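Local coordinates for protein intracellular serine protease (PDB 4ZOQ) that is a lanthipeptide protease of the subtilisin family, probably a serine endopeptidase, represented in this chain by its N-terminal prodomain, at residues Gln31-Glu36 against Ala74-Lys79; Ser42-Thr47 against Ala55-Glu60. All coordinates share one frame; numbering follows the deposited sequence.

Contact 1: residues Gln31-Glu36 against Ala74-Lys79; sequences QYLLLE and APFTKK
T77 OG1 and the side-chain amide of Q31 are linked through one water, which accepts a hydrogen bond from Q31, with 3.0 Å between it and NE2, and donates to T77. The second of these bonds is modelled at 2.5 Å from OG1, implausibly short, so that distance is doubtful. The hydroxyl has another partner in the carbonyl oxygen of L73, one turn back in its own helix. The two side chains meet roughly at right angles, and Q31 NE2 stays 4.1 Å from T77 OG1, too far for a direct bond, so the water bridges them. The Q31 chain gets there by running out straight beyond CG (chi2 -177°), which carries its amide across to the helix.

Helix 70-80 lies on one face of a four-stranded antiparallel sheet in which strand 31-35 is an inner strand; with helix 41-49 this makes the ferredoxin-like beta-alpha-beta-beta-alpha-beta arrangement known from subtilisin prodomains. Side chains alternate along the strand: Q31 and L33 face the helix, while Y32 and L34 turn to the other side, where Y117 and R157 of the protease chain are met.

Deeper in, the contact is apolar. L33 and F76 approach from opposite directions, and one methyl does the touching: L33 CD1 sits 3.8 Å from F76 CE2 and 4.1 Å from F76 CZ. The ring is swung out from the helix with CG anti to the backbone N (chi1 160°), which lays its far end against the leucine. Both residues are buried. V66 of strand 63-67 and L44 of helix 41-49 pack on each of them, and A86 and V88 of strand 86-89 lie against L33.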
loop_
_atom_site.group_PDB
_atom_site.type_symbol
_atom_site.label_atom_id
_atom_site.label_comp_id
_atom_site.label_asym_id
_atom_site.label_seq_id
_atom_site.Cartn_x
_atom_site.Cartn_y
_atom_site.Cartn_z
ATOM N N GLN A 31 -17.581 -15.588 11.779
ATOM C CA GLN A 31 -16.959 -14.738 12.795
ATOM C C GLN A 31 -15.424 -14.815 12.784
ATOM O O GLN A 31 -14.837 -15.510 11.956
ATOM C CB GLN A 31 -17.479 -15.071 14.189
ATOM C CG GLN A 31 -18.971 -15.198 14.239
ATOM C CD GLN A 31 -19.462 -15.465 15.625
ATOM O OE1 GLN A 31 -20.502 -14.953 16.030
ATOM N NE2 GLN A 31 -18.707 -16.245 16.375
ATOM N N TYR A 32 -14.785 -14.077 13.692
ATOM C CA TYR A 32 -13.326 -13.993 13.729
ATOM C C TYR A 32 -12.785 -14.160 15.146
ATOM O O TYR A 32 -13.404 -13.723 16.128
ATOM C CB TYR A 32 -12.830 -12.662 13.144
ATOM C CG TYR A 32 -13.073 -12.503 11.661
ATOM C CD1 TYR A 32 -14.253 -11.928 11.182
ATOM C CD2 TYR A 32 -12.127 -12.928 10.736
ATOM C CE1 TYR A 32 -14.480 -11.796 9.814
ATOM C CE2 TYR A 32 -12.346 -12.788 9.364
ATOM C CZ TYR A 32 -13.522 -12.229 8.917
ATOM O OH TYR A 32 -13.725 -12.095 7.565
ATOM N N LEU A 33 -11.616 -14.783 15.242
ATOM C CA LEU A 33 -11.012 -15.090 16.526
ATOM C C LEU A 33 -9.550 -14.678 16.611
ATOM O O LEU A 33 -8.774 -14.893 15.679
ATOM C CB LEU A 33 -11.102 -16.599 16.814
ATOM C CG LEU A 33 -12.324 -17.269 17.430
ATOM C CD1 LEU A 33 -12.291 -18.743 17.121
ATOM C CD2 LEU A 33 -12.298 -17.075 18.923
ATOM N N LEU A 34 -9.165 -14.147 17.761
ATOM C CA LEU A 34 -7.782 -13.850 18.012
ATOM C C LEU A 34 -7.334 -14.635 19.247
ATOM O O LEU A 34 -7.830 -14.401 20.344
ATOM C CB LEU A 34 -7.559 -12.344 18.188
ATOM C CG LEU A 34 -6.074 -12.045 18.354
ATOM C CD1 LEU A 34 -5.309 -12.490 17.104
ATOM C CD2 LEU A 34 -5.838 -10.564 18.629
ATOM N N LEU A 35 -6.456 -15.621 19.065
ATOM C CA LEU A 35 -5.916 -16.372 20.202
ATOM C C LEU A 35 -4.995 -15.496 21.048
ATOM O O LEU A 35 -4.291 -14.636 20.530
ATOM C CB LEU A 35 -5.143 -17.615 19.719
ATOM C CG LEU A 35 -5.802 -18.626 18.780
ATOM C CD1 LEU A 35 -4.761 -19.490 18.111
ATOM C CD2 LEU A 35 -6.760 -19.508 19.551
ATOM N N GLU A 36 -4.982 -15.729 22.348
ATOM C CA GLU A 36 -4.016 -15.061 23.188
ATOM C C GLU A 36 -2.627 -15.600 22.904
ATOM O O GLU A 36 -1.624 -14.897 23.025
ATOM C CB GLU A 36 -4.289 -15.308 24.657
ATOM C CG GLU A 36 -5.322 -14.484 25.409
ATOM C CD GLU A 36 -5.301 -14.883 26.893
ATOM O OE1 GLU A 36 -4.201 -15.295 27.356
ATOM O OE2 GLU A 36 -6.354 -14.805 27.575
ATOM N N ALA A 74 -21.848 -20.582 18.357
ATOM C CA ALA A 74 -21.909 -20.298 19.799
ATOM C C ALA A 74 -21.385 -21.424 20.714
ATOM O O ALA A 74 -20.614 -21.137 21.636
ATOM C CB ALA A 74 -23.340 -19.914 20.206
ATOM N N PRO A 75 -21.776 -22.701 20.467
ATOM C CA PRO A 75 -21.182 -23.789 21.266
ATOM C C PRO A 75 -19.710 -24.021 20.957
ATOM O O PRO A 75 -18.964 -24.511 21.816
ATOM C CB PRO A 75 -21.967 -25.034 20.842
ATOM C CG PRO A 75 -23.066 -24.575 20.001
ATOM C CD PRO A 75 -22.835 -23.189 19.572
ATOM N N PHE A 76 -19.288 -23.610 19.764
ATOM C CA PHE A 76 -17.895 -23.753 19.385
ATOM C C PHE A 76 -17.112 -22.720 20.141
ATOM O O PHE A 76 -16.061 -23.017 20.690
ATOM C CB PHE A 76 -17.720 -23.546 17.882
ATOM C CG PHE A 76 -16.307 -23.214 17.481
ATOM C CD1 PHE A 76 -15.262 -24.083 17.737
ATOM C CD2 PHE A 76 -16.026 -21.990 16.890
ATOM C CE1 PHE A 76 -13.958 -23.759 17.380
ATOM C CE2 PHE A 76 -14.736 -21.656 16.533
ATOM C CZ PHE A 76 -13.692 -22.544 16.777
ATOM N N THR A 77 -17.678 -21.526 20.233
ATOM C CA THR A 77 -17.073 -20.457 21.003
ATOM C C THR A 77 -17.061 -20.783 22.471
ATOM O O THR A 77 -16.121 -20.436 23.184
ATOM C CB THR A 77 -17.803 -19.119 20.820
ATOM O OG1 THR A 77 -17.925 -18.831 19.425
ATOM C CG2 THR A 77 -17.005 -17.997 21.488
ATOM N N LYS A 78 -18.079 -21.520 22.905
ATOM C CA LYS A 78 -18.236 -21.796 24.323
ATOM C C LYS A 78 -17.395 -22.959 24.829
ATOM O O LYS A 78 -17.038 -22.963 26.008
ATOM C CB LYS A 78 -19.713 -22.097 24.606
ATOM C CG LYS A 78 -20.051 -22.497 26.042
ATOM C CD LYS A 78 -21.558 -22.714 26.173
ATOM C CE LYS A 78 -21.931 -23.272 27.535
ATOM N NZ LYS A 78 -22.553 -22.231 28.411
ATOM N N LYS A 79 -16.986 -23.879 23.947
ATOM C CA LYS A 79 -16.088 -24.953 24.384
ATOM C C LYS A 79 -14.664 -24.699 23.950
ATOM O O LYS A 79 -13.728 -25.340 24.448
ATOM C CB LYS A 79 -16.550 -26.341 23.883
ATOM C CG LYS A 79 -15.804 -27.500 24.587
ATOM C CD LYS A 79 -16.595 -28.796 24.858
ATOM C CE LYS A 79 -17.261 -28.746 26.256
ATOM N NZ LYS A 79 -17.537 -30.079 26.904
HETATM O O HOH W 1 -19.704 -17.125 19.107
#

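Contact 2: residues Ser42-Thr47 against Ala55-Glu60; sequences SKLLDT and ADVIEE
L44 and V57 meet end on, methyl to methyl, with L44 CD2 3.6 Å from V57 CG2. The same valine methyl also takes L45, whose CD2 comes to 4.0 Å from V57 CG2 as the two side chains pass at a slant, so one branch of V57 meets two successive leucines of the helix. They arrive there by different torsions. In L44, CG stands anti to the backbone N (chi1 168°), whereas in L45 it lies beside that nitrogen (chi1 -66°), which bends a side chain that sets off past the strand back onto it. L45 CD2 also packs at 4.3 Å from A55 CB.

Helix 41-49 and strand 54-58 are consecutive elements of the prodomain's ferredoxin-like fold, running nearly antiparallel (169° between the short segments) with their axes 9.2 Å apart; the strand lies at an edge of the sheet as counted within this chain.

Polar groups play a lesser part. The A55 carbonyl oxygen is touched by a methyl, with L45 CD2 3.5 Å from O. Within the helix, T47 OG1 donates to K43 O at 3.1 Å, close to the direction of the carbonyl bond. D56 leaves the backbone pointing away from the helix, and its OD2 forms a salt bridge with K121 of the protease chain.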
loop_
_atom_site.group_PDB
_atom_site.type_symbol
_atom_site.label_atom_id
_atom_site.label_comp_id
_atom_site.label_asym_id
_atom_site.label_seq_id
_atom_site.Cartn_x
_atom_site.Cartn_y
_atom_site.Cartn_z
ATOM N N SER A 42 -3.478 -25.278 17.094
ATOM C CA SER A 42 -3.831 -26.702 17.074
ATOM C C SER A 42 -5.072 -27.041 17.898
ATOM O O SER A 42 -5.854 -27.881 17.488
ATOM C CB SER A 42 -2.641 -27.538 17.564
ATOM O OG SER A 42 -2.223 -27.099 18.846
ATOM N N LYS A 43 -5.301 -26.354 19.009
ATOM C CA LYS A 43 -6.375 -26.761 19.899
ATOM C C LYS A 43 -7.622 -26.080 19.367
ATOM O O LYS A 43 -8.751 -26.484 19.656
ATOM C CB LYS A 43 -6.109 -26.288 21.335
ATOM C CG LYS A 43 -4.879 -26.887 21.972
ATOM C CD LYS A 43 -4.725 -26.522 23.446
ATOM C CE LYS A 43 -3.575 -27.323 24.059
ATOM N NZ LYS A 43 -3.338 -27.031 25.500
ATOM N N LEU A 44 -7.389 -25.098 18.498
ATOM C CA LEU A 44 -8.454 -24.371 17.831
ATOM C C LEU A 44 -9.016 -25.152 16.672
ATOM O O LEU A 44 -10.231 -25.219 16.491
ATOM C CB LEU A 44 -7.908 -23.032 17.327
ATOM C CG LEU A 44 -8.746 -22.201 16.360
ATOM C CD1 LEU A 44 -10.037 -21.733 16.967
ATOM C CD2 LEU A 44 -7.938 -21.037 15.849
ATOM N N LEU A 45 -8.126 -25.788 15.920
ATOM C CA LEU A 45 -8.519 -26.552 14.741
ATOM C C LEU A 45 -9.163 -27.877 15.102
ATOM O O LEU A 45 -9.838 -28.469 14.268
ATOM C CB LEU A 45 -7.321 -26.799 13.829
ATOM C CG LEU A 45 -6.709 -25.571 13.175
ATOM C CD1 LEU A 45 -5.449 -25.937 12.430
ATOM C CD2 LEU A 45 -7.730 -24.963 12.228
ATOM N N ASP A 46 -8.982 -28.319 16.350
ATOM C CA ASP A 46 -9.600 -29.564 16.813
ATOM C C ASP A 46 -10.976 -29.314 17.374
ATOM O O ASP A 46 -11.855 -30.137 17.190
ATOM C CB ASP A 46 -8.736 -30.257 17.878
ATOM C CG ASP A 46 -7.395 -30.780 17.338
ATOM O OD1 ASP A 46 -7.222 -30.976 16.100
ATOM O OD2 ASP A 46 -6.500 -30.999 18.188
ATOM N N THR A 47 -11.168 -28.209 18.082
ATOM C CA THR A 47 -12.512 -27.825 18.484
ATOM C C THR A 47 -13.383 -27.493 17.250
ATOM O O THR A 47 -14.585 -27.749 17.226
ATOM C CB THR A 47 -12.492 -26.631 19.429
ATOM O OG1 THR A 47 -11.666 -26.931 20.560
ATOM C CG2 THR A 47 -13.898 -26.321 19.902
ATOM N N ALA A 55 -12.468 -23.178 10.313
ATOM C CA ALA A 55 -11.601 -22.179 10.891
ATOM C C ALA A 55 -10.333 -22.020 10.067
ATOM O O ALA A 55 -9.520 -22.948 9.927
ATOM C CB ALA A 55 -11.248 -22.563 12.314
ATOM N N ASP A 56 -10.169 -20.816 9.539
ATOM C CA ASP A 56 -9.027 -20.482 8.709
ATOM C C ASP A 56 -8.129 -19.602 9.538
ATOM O O ASP A 56 -8.491 -18.482 9.861
ATOM C CB ASP A 56 -9.470 -19.761 7.446
ATOM C CG ASP A 56 -8.334 -19.534 6.468
ATOM O OD1 ASP A 56 -7.160 -19.750 6.847
ATOM O OD2 ASP A 56 -8.615 -19.076 5.333
ATOM N N VAL A 57 -6.959 -20.114 9.888
ATOM C CA VAL A 57 -6.088 -19.422 10.817
ATOM C C VAL A 57 -4.872 -18.907 10.108
ATOM O O VAL A 57 -4.291 -19.609 9.273
ATOM C CB VAL A 57 -5.628 -20.322 11.957
ATOM C CG1 VAL A 57 -5.006 -19.485 13.063
ATOM C CG2 VAL A 57 -6.792 -21.106 12.481
ATOM N N ILE A 58 -4.539 -17.650 10.402
ATOM C CA ILE A 58 -3.258 -17.058 10.051
ATOM C C ILE A 58 -2.312 -17.355 11.194
ATOM O O ILE A 58 -2.311 -16.655 12.210
ATOM C CB ILE A 58 -3.362 -15.518 9.781
ATOM C CG1 ILE A 58 -4.426 -15.224 8.729
ATOM C CG2 ILE A 58 -2.022 -14.941 9.298
ATOM C CD1 ILE A 58 -4.824 -13.767 8.656
ATOM N N GLU A 59 -1.524 -18.413 11.038
ATOM C CA GLU A 59 -0.773 -19.004 12.152
ATOM C C GLU A 59 0.137 -18.050 12.920
ATOM O O GLU A 59 0.199 -18.083 14.143
ATOM C CB GLU A 59 0.097 -20.141 11.620
ATOM C CG GLU A 59 0.986 -20.784 12.672
ATOM C CD GLU A 59 1.704 -22.009 12.137
ATOM O OE1 GLU A 59 1.342 -22.470 11.028
ATOM O OE2 GLU A 59 2.667 -22.473 12.790
ATOM N N GLU A 60 0.851 -17.204 12.195
ATOM C CA GLU A 60 1.865 -16.367 12.816
ATOM C C GLU A 60 1.279 -15.322 13.743
ATOM O O GLU A 60 1.949 -14.827 14.634
ATOM C CB GLU A 60 2.736 -15.712 11.753
ATOM C CG GLU A 60 3.608 -16.700 10.976
ATOM C CD GLU A 60 2.869 -17.349 9.830
ATOM O OE1 GLU A 60 1.625 -17.262 9.784
ATOM O OE2 GLU A 60 3.532 -17.935 8.949
#

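The centres of the two contacts are 10 Å apart, and both lie on the helix-bearing face of one antiparallel sheet. In chain order, contact 2 is nested inside the loop that contact 1 closes: strand 31-35 leads into helix 41-49 and strand 54-58, and helix 70-80 comes later to lie against the first strand. The two join directly, since L33 CD1 is 3.7 Å from L44 CD1 and F76 CD1 is 3.4 Å from T47 CG2. Both helices and the sheet therefore share one apolar interior within the LicP prodomain, while the sheet's other face is left to meet the protease chain.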